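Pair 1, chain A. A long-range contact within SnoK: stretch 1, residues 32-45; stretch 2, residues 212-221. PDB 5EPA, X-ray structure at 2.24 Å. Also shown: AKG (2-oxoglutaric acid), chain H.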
# COMPACT_ATOMS: atom_id res chain seq x y z
N PHE A 32 8.25 -10.23 13.26
CA PHE A 32 9.07 -9.65 12.19
C PHE A 32 8.46 -8.35 11.74
O PHE A 32 9.14 -7.34 11.59
CB PHE A 32 9.17 -10.63 11.02
CG PHE A 32 10.13 -10.21 9.93
CD1 PHE A 32 9.75 -9.32 8.95
CD2 PHE A 32 11.41 -10.72 9.89
CE1 PHE A 32 10.61 -8.93 7.95
CE2 PHE A 32 12.30 -10.32 8.88
CZ PHE A 32 11.89 -9.45 7.89
N TYR A 33 7.14 -8.37 11.50
CA TYR A 33 6.41 -7.15 11.14
C TYR A 33 6.57 -6.04 12.16
O TYR A 33 6.84 -4.94 11.80
CB TYR A 33 4.92 -7.42 10.93
CG TYR A 33 4.14 -6.14 10.68
CD1 TYR A 33 4.22 -5.48 9.45
CD2 TYR A 33 3.34 -5.58 11.67
CE1 TYR A 33 3.51 -4.32 9.24
CE2 TYR A 33 2.68 -4.38 11.45
CZ TYR A 33 2.75 -3.79 10.23
OH TYR A 33 2.10 -2.59 10.00
N ARG A 34 6.39 -6.34 13.44
CA ARG A 34 6.42 -5.29 14.48
C ARG A 34 7.79 -4.70 14.61
O ARG A 34 7.91 -3.51 14.80
CB ARG A 34 5.98 -5.81 15.85
CG ARG A 34 4.58 -6.43 15.88
CD ARG A 34 3.48 -5.48 16.25
NE ARG A 34 2.14 -6.06 16.06
CZ ARG A 34 1.44 -6.78 16.95
NH1 ARG A 34 1.92 -7.10 18.12
NH2 ARG A 34 0.23 -7.20 16.64
N GLU A 35 8.82 -5.52 14.45
CA GLU A 35 10.21 -5.04 14.58
C GLU A 35 10.74 -4.36 13.32
O GLU A 35 11.44 -3.35 13.40
CB GLU A 35 11.14 -6.18 14.99
CG GLU A 35 10.86 -6.69 16.40
CD GLU A 35 11.72 -7.88 16.81
OE1 GLU A 35 12.54 -8.34 15.95
OE2 GLU A 35 11.58 -8.35 17.98
N GLN A 36 10.42 -4.93 12.17
CA GLN A 36 11.01 -4.48 10.89
C GLN A 36 10.15 -3.48 10.15
O GLN A 36 10.69 -2.71 9.35
CB GLN A 36 11.33 -5.68 9.97
CG GLN A 36 12.15 -6.79 10.61
CD GLN A 36 13.54 -6.34 11.00
OE1 GLN A 36 14.20 -5.63 10.26
NE2 GLN A 36 14.00 -6.76 12.16
N GLY A 37 8.85 -3.46 10.41
CA GLY A 37 7.94 -2.51 9.76
C GLY A 37 7.33 -2.98 8.43
O GLY A 37 6.60 -2.25 7.78
N TYR A 38 7.69 -4.18 8.01
CA TYR A 38 7.14 -4.80 6.85
C TYR A 38 7.22 -6.31 7.07
O TYR A 38 7.98 -6.79 7.90
CB TYR A 38 7.92 -4.39 5.59
CG TYR A 38 9.25 -5.09 5.49
CD1 TYR A 38 10.37 -4.62 6.20
CD2 TYR A 38 9.40 -6.23 4.73
CE1 TYR A 38 11.62 -5.27 6.14
CE2 TYR A 38 10.65 -6.87 4.65
CZ TYR A 38 11.74 -6.38 5.37
OH TYR A 38 12.94 -7.03 5.30
N VAL A 39 6.46 -7.06 6.29
CA VAL A 39 6.59 -8.51 6.25
C VAL A 39 6.00 -9.10 4.99
O VAL A 39 4.92 -8.71 4.54
CB VAL A 39 5.98 -9.20 7.49
CG1 VAL A 39 4.45 -9.10 7.53
CG2 VAL A 39 6.41 -10.65 7.58
N HIS A 40 6.73 -10.06 4.46
CA HIS A 40 6.33 -10.79 3.26
C HIS A 40 5.56 -12.04 3.66
O HIS A 40 6.10 -12.91 4.32
CB HIS A 40 7.58 -11.19 2.46
CG HIS A 40 7.31 -12.07 1.27
ND1 HIS A 40 8.26 -12.92 0.74
CD2 HIS A 40 6.19 -12.26 0.53
CE1 HIS A 40 7.74 -13.57 -0.28
NE2 HIS A 40 6.49 -13.19 -0.43
N ILE A 41 4.29 -12.11 3.28
CA ILE A 41 3.48 -13.30 3.55
C ILE A 41 3.19 -14.03 2.23
O ILE A 41 2.48 -13.53 1.38
CB ILE A 41 2.17 -12.92 4.21
CG1 ILE A 41 2.43 -12.08 5.46
CG2 ILE A 41 1.40 -14.18 4.57
CD1 ILE A 41 3.23 -12.76 6.56
N PRO A 42 3.74 -15.22 2.06
CA PRO A 42 3.47 -15.88 0.79
C PRO A 42 2.16 -16.66 0.72
O PRO A 42 1.64 -17.14 1.74
CB PRO A 42 4.66 -16.83 0.63
CG PRO A 42 5.21 -17.02 2.00
CD PRO A 42 4.60 -16.03 2.94
N ARG A 43 1.70 -16.84 -0.52
CA ARG A 43 0.59 -17.73 -0.83
C ARG A 43 -0.70 -17.42 -0.04
O ARG A 43 -1.25 -18.27 0.61
CB ARG A 43 1.02 -19.17 -0.64
CG ARG A 43 2.25 -19.55 -1.47
CD ARG A 43 2.67 -21.01 -1.23
NE ARG A 43 3.12 -21.18 0.15
CZ ARG A 43 4.33 -20.91 0.60
NH1 ARG A 43 5.27 -20.45 -0.22
NH2 ARG A 43 4.59 -21.09 1.89
N VAL A 44 -1.15 -16.18 -0.09
CA VAL A 44 -2.36 -15.81 0.59
C VAL A 44 -3.55 -16.07 -0.34
O VAL A 44 -4.56 -16.61 0.09
CB VAL A 44 -2.34 -14.34 1.02
CG1 VAL A 44 -3.61 -13.98 1.74
CG2 VAL A 44 -1.13 -14.06 1.91
N LEU A 45 -3.40 -15.67 -1.61
CA LEU A 45 -4.35 -15.94 -2.68
C LEU A 45 -3.94 -17.10 -3.54
O LEU A 45 -2.78 -17.23 -3.91
CB LEU A 45 -4.47 -14.73 -3.59
CG LEU A 45 -4.89 -13.43 -2.93
CD1 LEU A 45 -5.00 -12.36 -3.99
CD2 LEU A 45 -6.25 -13.58 -2.23
N ASP A 212 1.20 -13.63 -3.40
CA ASP A 212 1.86 -13.22 -2.16
C ASP A 212 1.39 -11.83 -1.78
O ASP A 212 0.90 -11.06 -2.61
CB ASP A 212 3.39 -13.16 -2.30
CG ASP A 212 4.04 -14.55 -2.56
OD1 ASP A 212 3.35 -15.60 -2.50
OD2 ASP A 212 5.28 -14.55 -2.78
N VAL A 213 1.56 -11.50 -0.51
CA VAL A 213 1.28 -10.16 -0.02
C VAL A 213 2.42 -9.67 0.83
O VAL A 213 2.90 -10.40 1.70
CB VAL A 213 -0.01 -10.12 0.83
CG1 VAL A 213 -0.31 -8.70 1.23
CG2 VAL A 213 -1.18 -10.67 0.05
N VAL A 214 2.84 -8.43 0.63
CA VAL A 214 3.75 -7.80 1.56
C VAL A 214 3.01 -6.69 2.27
O VAL A 214 2.46 -5.80 1.64
CB VAL A 214 4.98 -7.20 0.87
CG1 VAL A 214 6.01 -6.77 1.91
CG2 VAL A 214 5.60 -8.20 -0.08
N PHE A 215 3.06 -6.70 3.60
CA PHE A 215 2.41 -5.69 4.44
C PHE A 215 3.45 -4.73 4.94
O PHE A 215 4.54 -5.13 5.33
CB PHE A 215 1.75 -6.33 5.67
CG PHE A 215 0.62 -7.24 5.35
CD1 PHE A 215 0.84 -8.52 4.99
CD2 PHE A 215 -0.70 -6.78 5.43
CE1 PHE A 215 -0.23 -9.35 4.65
CE2 PHE A 215 -1.76 -7.60 5.13
CZ PHE A 215 -1.52 -8.90 4.73
N HIS A 216 3.13 -3.45 4.93
CA HIS A 216 4.04 -2.46 5.53
C HIS A 216 3.30 -1.38 6.31
O HIS A 216 2.27 -0.84 5.88
CB HIS A 216 5.03 -1.84 4.47
CG HIS A 216 4.38 -0.97 3.44
ND1 HIS A 216 3.90 -1.46 2.26
CD2 HIS A 216 4.09 0.36 3.43
CE1 HIS A 216 3.34 -0.49 1.56
NE2 HIS A 216 3.49 0.63 2.23
N HIS A 217 3.88 -1.03 7.45
CA HIS A 217 3.36 0.04 8.30
C HIS A 217 3.37 1.41 7.63
O HIS A 217 4.15 1.67 6.72
CB HIS A 217 4.15 0.08 9.59
CG HIS A 217 3.54 0.93 10.65
ND1 HIS A 217 3.82 2.27 10.78
CD2 HIS A 217 2.71 0.62 11.68
CE1 HIS A 217 3.18 2.76 11.82
NE2 HIS A 217 2.49 1.78 12.38
N CYS A 218 2.47 2.29 8.05
CA CYS A 218 2.30 3.62 7.42
C CYS A 218 3.50 4.56 7.61
O CYS A 218 3.60 5.59 6.95
CB CYS A 218 1.02 4.34 7.89
SG CYS A 218 0.97 4.74 9.67
N ARG A 219 4.39 4.20 8.52
CA ARG A 219 5.66 4.92 8.73
C ARG A 219 6.87 4.25 8.17
O ARG A 219 7.97 4.80 8.25
CB ARG A 219 5.89 5.15 10.21
CG ARG A 219 5.01 6.25 10.73
CD ARG A 219 5.25 6.47 12.19
NE ARG A 219 4.19 7.30 12.71
CZ ARG A 219 4.14 7.74 13.95
NH1 ARG A 219 5.10 7.44 14.79
NH2 ARG A 219 3.12 8.47 14.34
N THR A 220 6.70 3.04 7.64
CA THR A 220 7.81 2.33 7.04
C THR A 220 8.20 3.04 5.74
O THR A 220 7.36 3.24 4.85
CB THR A 220 7.48 0.88 6.77
OG1 THR A 220 7.17 0.24 8.01
CG2 THR A 220 8.67 0.15 6.10
N VAL A 221 9.46 3.43 5.65
CA VAL A 221 9.99 4.03 4.45
C VAL A 221 10.10 2.93 3.38
O VAL A 221 10.70 1.87 3.62
CB VAL A 221 11.34 4.72 4.70
CG1 VAL A 221 11.96 5.24 3.43
CG2 VAL A 221 11.13 5.88 5.65
C1 AKG H . 2.41 1.57 -1.49
O1 AKG H . 1.74 0.51 -1.61
O2 AKG H . 2.39 2.35 -0.50
C2 AKG H . 3.30 1.99 -2.57
O5 AKG H . 3.91 3.03 -2.33
C3 AKG H . 3.42 1.20 -3.84
C4 AKG H . 4.21 1.85 -4.98
C5 AKG H . 4.31 0.89 -6.18
O3 AKG H . 3.46 -0.05 -6.36
O4 AKG H . 5.22 1.02 -7.00

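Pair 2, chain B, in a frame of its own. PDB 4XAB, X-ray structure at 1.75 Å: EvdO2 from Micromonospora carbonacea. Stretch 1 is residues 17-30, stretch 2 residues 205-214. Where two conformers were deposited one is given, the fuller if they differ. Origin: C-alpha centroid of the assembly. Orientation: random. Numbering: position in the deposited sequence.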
# COMPACT_ATOMS: atom_id res chain seq x y z
N GLU B 17 13.37 13.48 4.26
CA GLU B 17 13.48 12.74 3.00
C GLU B 17 12.10 12.32 2.51
O GLU B 17 11.86 12.27 1.30
CB GLU B 17 14.41 11.54 3.15
CG GLU B 17 15.89 11.93 3.35
CD GLU B 17 16.39 12.92 2.31
OE1 GLU B 17 16.22 12.67 1.10
OE2 GLU B 17 16.97 13.96 2.71
N PHE B 18 11.18 12.02 3.43
CA PHE B 18 9.79 11.79 3.01
C PHE B 18 9.24 13.00 2.25
O PHE B 18 8.60 12.83 1.20
CB PHE B 18 8.89 11.46 4.20
CG PHE B 18 7.43 11.33 3.83
CD1 PHE B 18 6.95 10.17 3.22
CD2 PHE B 18 6.54 12.38 4.07
CE1 PHE B 18 5.61 10.07 2.86
CE2 PHE B 18 5.21 12.28 3.71
CZ PHE B 18 4.74 11.11 3.11
N ARG B 19 9.47 14.21 2.75
CA ARG B 19 8.94 15.41 2.11
C ARG B 19 9.59 15.66 0.76
O ARG B 19 8.93 16.06 -0.20
CB ARG B 19 9.14 16.65 2.99
CG ARG B 19 8.49 16.57 4.33
CD ARG B 19 7.04 16.21 4.22
NE ARG B 19 6.39 16.32 5.52
CZ ARG B 19 5.83 17.43 5.98
NH1 ARG B 19 5.82 18.54 5.24
NH2 ARG B 19 5.27 17.43 7.18
N SER B 20 10.89 15.41 0.71
CA SER B 20 11.69 15.67 -0.47
C SER B 20 11.40 14.67 -1.57
O SER B 20 11.18 15.04 -2.73
CB SER B 20 13.18 15.61 -0.12
OG SER B 20 13.97 15.61 -1.29
N ARG B 21 11.38 13.39 -1.20
CA ARG B 21 11.30 12.31 -2.18
C ARG B 21 9.90 11.75 -2.38
O ARG B 21 9.62 11.17 -3.41
CB ARG B 21 12.25 11.18 -1.77
CG ARG B 21 13.67 11.63 -1.49
CD ARG B 21 14.61 10.43 -1.46
NE ARG B 21 15.12 10.15 -2.80
CZ ARG B 21 15.75 9.04 -3.14
NH1 ARG B 21 15.93 8.08 -2.24
NH2 ARG B 21 16.19 8.87 -4.39
N GLY B 22 9.03 11.93 -1.39
CA GLY B 22 7.67 11.43 -1.47
C GLY B 22 7.46 10.03 -0.91
O GLY B 22 6.35 9.49 -0.98
N PHE B 23 8.54 9.44 -0.42
CA PHE B 23 8.49 8.14 0.23
C PHE B 23 9.58 8.03 1.28
O PHE B 23 10.54 8.81 1.28
CB PHE B 23 8.64 7.01 -0.79
CG PHE B 23 9.99 6.96 -1.41
CD1 PHE B 23 10.97 6.11 -0.91
CD2 PHE B 23 10.29 7.76 -2.49
CE1 PHE B 23 12.22 6.07 -1.49
CE2 PHE B 23 11.53 7.74 -3.07
CZ PHE B 23 12.51 6.90 -2.57
N ALA B 24 9.45 7.04 2.15
CA ALA B 24 10.49 6.81 3.15
C ALA B 24 10.48 5.38 3.59
O ALA B 24 9.42 4.75 3.63
CB ALA B 24 10.30 7.72 4.34
N ILE B 25 11.66 4.88 3.92
CA ILE B 25 11.81 3.54 4.45
C ILE B 25 11.97 3.59 5.96
O ILE B 25 12.79 4.34 6.47
CB ILE B 25 13.04 2.83 3.86
CG1 ILE B 25 12.82 2.54 2.37
CG2 ILE B 25 13.32 1.54 4.63
CD1 ILE B 25 13.99 1.82 1.73
N LEU B 26 11.17 2.78 6.65
CA LEU B 26 11.30 2.62 8.09
C LEU B 26 11.70 1.18 8.36
O LEU B 26 10.89 0.27 8.18
CB LEU B 26 9.99 2.95 8.78
CG LEU B 26 9.31 4.25 8.36
CD1 LEU B 26 7.97 4.38 9.05
CD2 LEU B 26 10.22 5.41 8.69
N PRO B 27 12.95 0.96 8.80
CA PRO B 27 13.46 -0.41 8.88
C PRO B 27 12.66 -1.35 9.78
O PRO B 27 12.56 -2.54 9.46
CB PRO B 27 14.88 -0.22 9.42
CG PRO B 27 15.27 1.12 8.93
CD PRO B 27 14.01 1.96 9.04
N GLN B 28 12.10 -0.85 10.88
CA GLN B 28 11.38 -1.72 11.79
C GLN B 28 10.24 -0.97 12.48
O GLN B 28 10.42 -0.37 13.54
CB GLN B 28 12.34 -2.29 12.85
CG GLN B 28 11.68 -3.29 13.81
CD GLN B 28 12.20 -4.71 13.67
OE1 GLN B 28 13.41 -4.95 13.68
NE2 GLN B 28 11.28 -5.67 13.54
N VAL B 29 9.06 -0.99 11.87
CA VAL B 29 7.92 -0.29 12.45
C VAL B 29 7.06 -1.26 13.29
O VAL B 29 6.27 -0.83 14.12
CB VAL B 29 7.06 0.40 11.37
CG1 VAL B 29 6.17 -0.60 10.65
CG2 VAL B 29 6.20 1.51 11.98
N ALA B 30 7.22 -2.55 13.04
CA ALA B 30 6.56 -3.59 13.82
C ALA B 30 7.63 -4.48 14.39
O ALA B 30 8.58 -4.84 13.69
CB ALA B 30 5.58 -4.40 12.97
N GLY B 205 9.50 -4.16 8.60
CA GLY B 205 9.85 -2.89 7.99
C GLY B 205 8.65 -2.32 7.27
O GLY B 205 7.67 -3.02 7.04
N ALA B 206 8.71 -1.04 6.93
CA ALA B 206 7.62 -0.42 6.18
C ALA B 206 8.14 0.60 5.22
O ALA B 206 9.22 1.17 5.40
CB ALA B 206 6.60 0.24 7.11
N VAL B 207 7.35 0.86 4.18
CA VAL B 207 7.58 2.01 3.35
C VAL B 207 6.36 2.90 3.52
O VAL B 207 5.23 2.43 3.74
CB VAL B 207 7.80 1.66 1.86
CG1 VAL B 207 9.16 1.00 1.68
CG2 VAL B 207 6.71 0.74 1.37
N VAL B 208 6.63 4.19 3.48
CA VAL B 208 5.59 5.22 3.61
C VAL B 208 5.57 6.06 2.34
O VAL B 208 6.62 6.51 1.91
CB VAL B 208 5.87 6.12 4.82
CG1 VAL B 208 4.73 7.12 5.02
CG2 VAL B 208 6.09 5.26 6.08
N HIS B 209 4.41 6.29 1.72
CA HIS B 209 4.41 7.18 0.56
C HIS B 209 3.18 8.05 0.48
O HIS B 209 2.08 7.67 0.88
CB HIS B 209 4.55 6.41 -0.77
CG HIS B 209 3.47 5.40 -1.03
ND1 HIS B 209 3.61 4.07 -0.70
CD2 HIS B 209 2.26 5.52 -1.62
CE1 HIS B 209 2.52 3.42 -1.06
NE2 HIS B 209 1.69 4.27 -1.62
N ASP B 210 3.41 9.23 -0.07
CA ASP B 210 2.37 10.23 -0.31
C ASP B 210 1.33 9.74 -1.33
O ASP B 210 1.63 8.91 -2.18
CB ASP B 210 3.02 11.53 -0.80
CG ASP B 210 2.03 12.67 -0.93
OD1 ASP B 210 1.50 12.92 -2.04
OD2 ASP B 210 1.78 13.32 0.10
N PHE B 211 0.11 10.25 -1.23
CA PHE B 211 -0.93 9.91 -2.19
C PHE B 211 -0.53 10.18 -3.64
O PHE B 211 -1.10 9.58 -4.56
CB PHE B 211 -2.21 10.70 -1.87
CG PHE B 211 -3.03 10.12 -0.75
CD1 PHE B 211 -2.72 8.90 -0.19
CD2 PHE B 211 -4.13 10.82 -0.26
CE1 PHE B 211 -3.49 8.37 0.84
CE2 PHE B 211 -4.91 10.28 0.76
CZ PHE B 211 -4.58 9.06 1.31
N ARG B 212 0.42 11.09 -3.86
CA ARG B 212 0.78 11.44 -5.24
C ARG B 212 2.11 10.84 -5.71
O ARG B 212 2.53 11.05 -6.84
CB ARG B 212 0.81 12.96 -5.39
CG ARG B 212 0.38 13.46 -6.76
CD ARG B 212 0.18 14.96 -6.75
NE ARG B 212 -1.15 15.36 -6.31
CZ ARG B 212 -1.61 16.61 -6.37
NH1 ARG B 212 -0.83 17.57 -6.83
NH2 ARG B 212 -2.84 16.89 -5.95
N THR B 213 2.79 10.08 -4.86
CA THR B 213 4.04 9.47 -5.32
C THR B 213 3.80 8.27 -6.22
O THR B 213 3.17 7.30 -5.80
CB THR B 213 4.90 9.04 -4.12
OG1 THR B 213 5.02 10.14 -3.23
CG2 THR B 213 6.29 8.58 -4.59
N PRO B 214 4.31 8.31 -7.46
CA PRO B 214 4.12 7.13 -8.32
C PRO B 214 4.84 5.91 -7.75
O PRO B 214 5.97 6.03 -7.24
CB PRO B 214 4.73 7.55 -9.66
CG PRO B 214 4.73 9.06 -9.63
CD PRO B 214 5.00 9.40 -8.17

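The sharpest difference lies at the start of stretch 2, where Asp A212 in pair 1 falls on Gly B205 in pair 2 with CA atoms 0.1 Å apart. The carboxylate of Asp A212 ties down both the strand and the loop after it: His A40 NE2 donates to Asp A212 OD2 at 3.0 Å, and Arg A43 N donates to Asp A212 OD1 at 2.9 Å. Pair 2 has neither bond. Ile B25 falls at the position of His A40 and packs its CG1 4.0 Å from Val B207 CG1, while the chain itself closes on the glycine, Pro B27 O lying 3.1 Å from Gly B205 CA. An ideal CB on Gly B205 would sit 2.9 Å from Pro B27 O, a clash. The two loops diverge here: after superposition the CA atoms of Arg A43 and Gln B28 are 1.1 Å apart, and those of Val A44 and Val B29 1.3 Å.

Elsewhere the backbones agree closely, with an RMSD of 0.2 Å over 14 central residues. In each pair a helix ends at a glycine of positive phi, and the strand that follows runs antiparallel to the strand of stretch 2, at 166° in pair 1 and 163° in pair 2, with axes 4.6 Å apart in both. Two hydrogen-bonded bridges carry each ladder. Val A39 N to Phe A215 O (2.9 Å) matches Ala B24 N to Val B208 O (2.9 Å), and Ile A41 N to Val A213 O (2.7 Å) matches Leu B26 N to Ala B206 O (2.8 Å).

The glycine corner is the same in both pairs. Gly A37 O accepts from His A217 N at 3.0 Å and from Thr A220 OG1 at 2.6 Å; Gly B22 O accepts from Asp B210 N at 3.1 Å and from Thr B213 OG1 at 2.7 Å. An ideal CB on Gly A37 would lie 2.6 Å from Thr A220 OG1, and one on Gly B22 2.6 Å from Thr B213 OG1, a clash in each case; phi near 90° would also jam it against the preceding carbonyl.

Side chains on the face bearing Val A39, Ile A41 and Phe A215 fill similar space by different means. In pair 1 the ring of Phe A215 reaches Ile A41, its CE1 3.9 Å from Ile A41 CG1, and its CB lies 4.3 Å from Val A39 CG1. In pair 2 the smaller Val B208 is met by Leu B26, whose CD1 comes 3.6 Å from Val B208 CG2. The matching rings of Tyr A33 and Phe B18, side-chain centres 0.2 Å apart, serve both pairs, but the ring comes closer to the valine: Tyr A33 CE1 lies 4.5 Å from Phe A215 CB, Phe B18 CE1 3.8 Å from Val B208 CG1. Near the loop, Val A44 CG2 to Val A213 CG2 (3.9 Å) is matched by Val B29 CG1 to Ala B206 CB (3.7 Å).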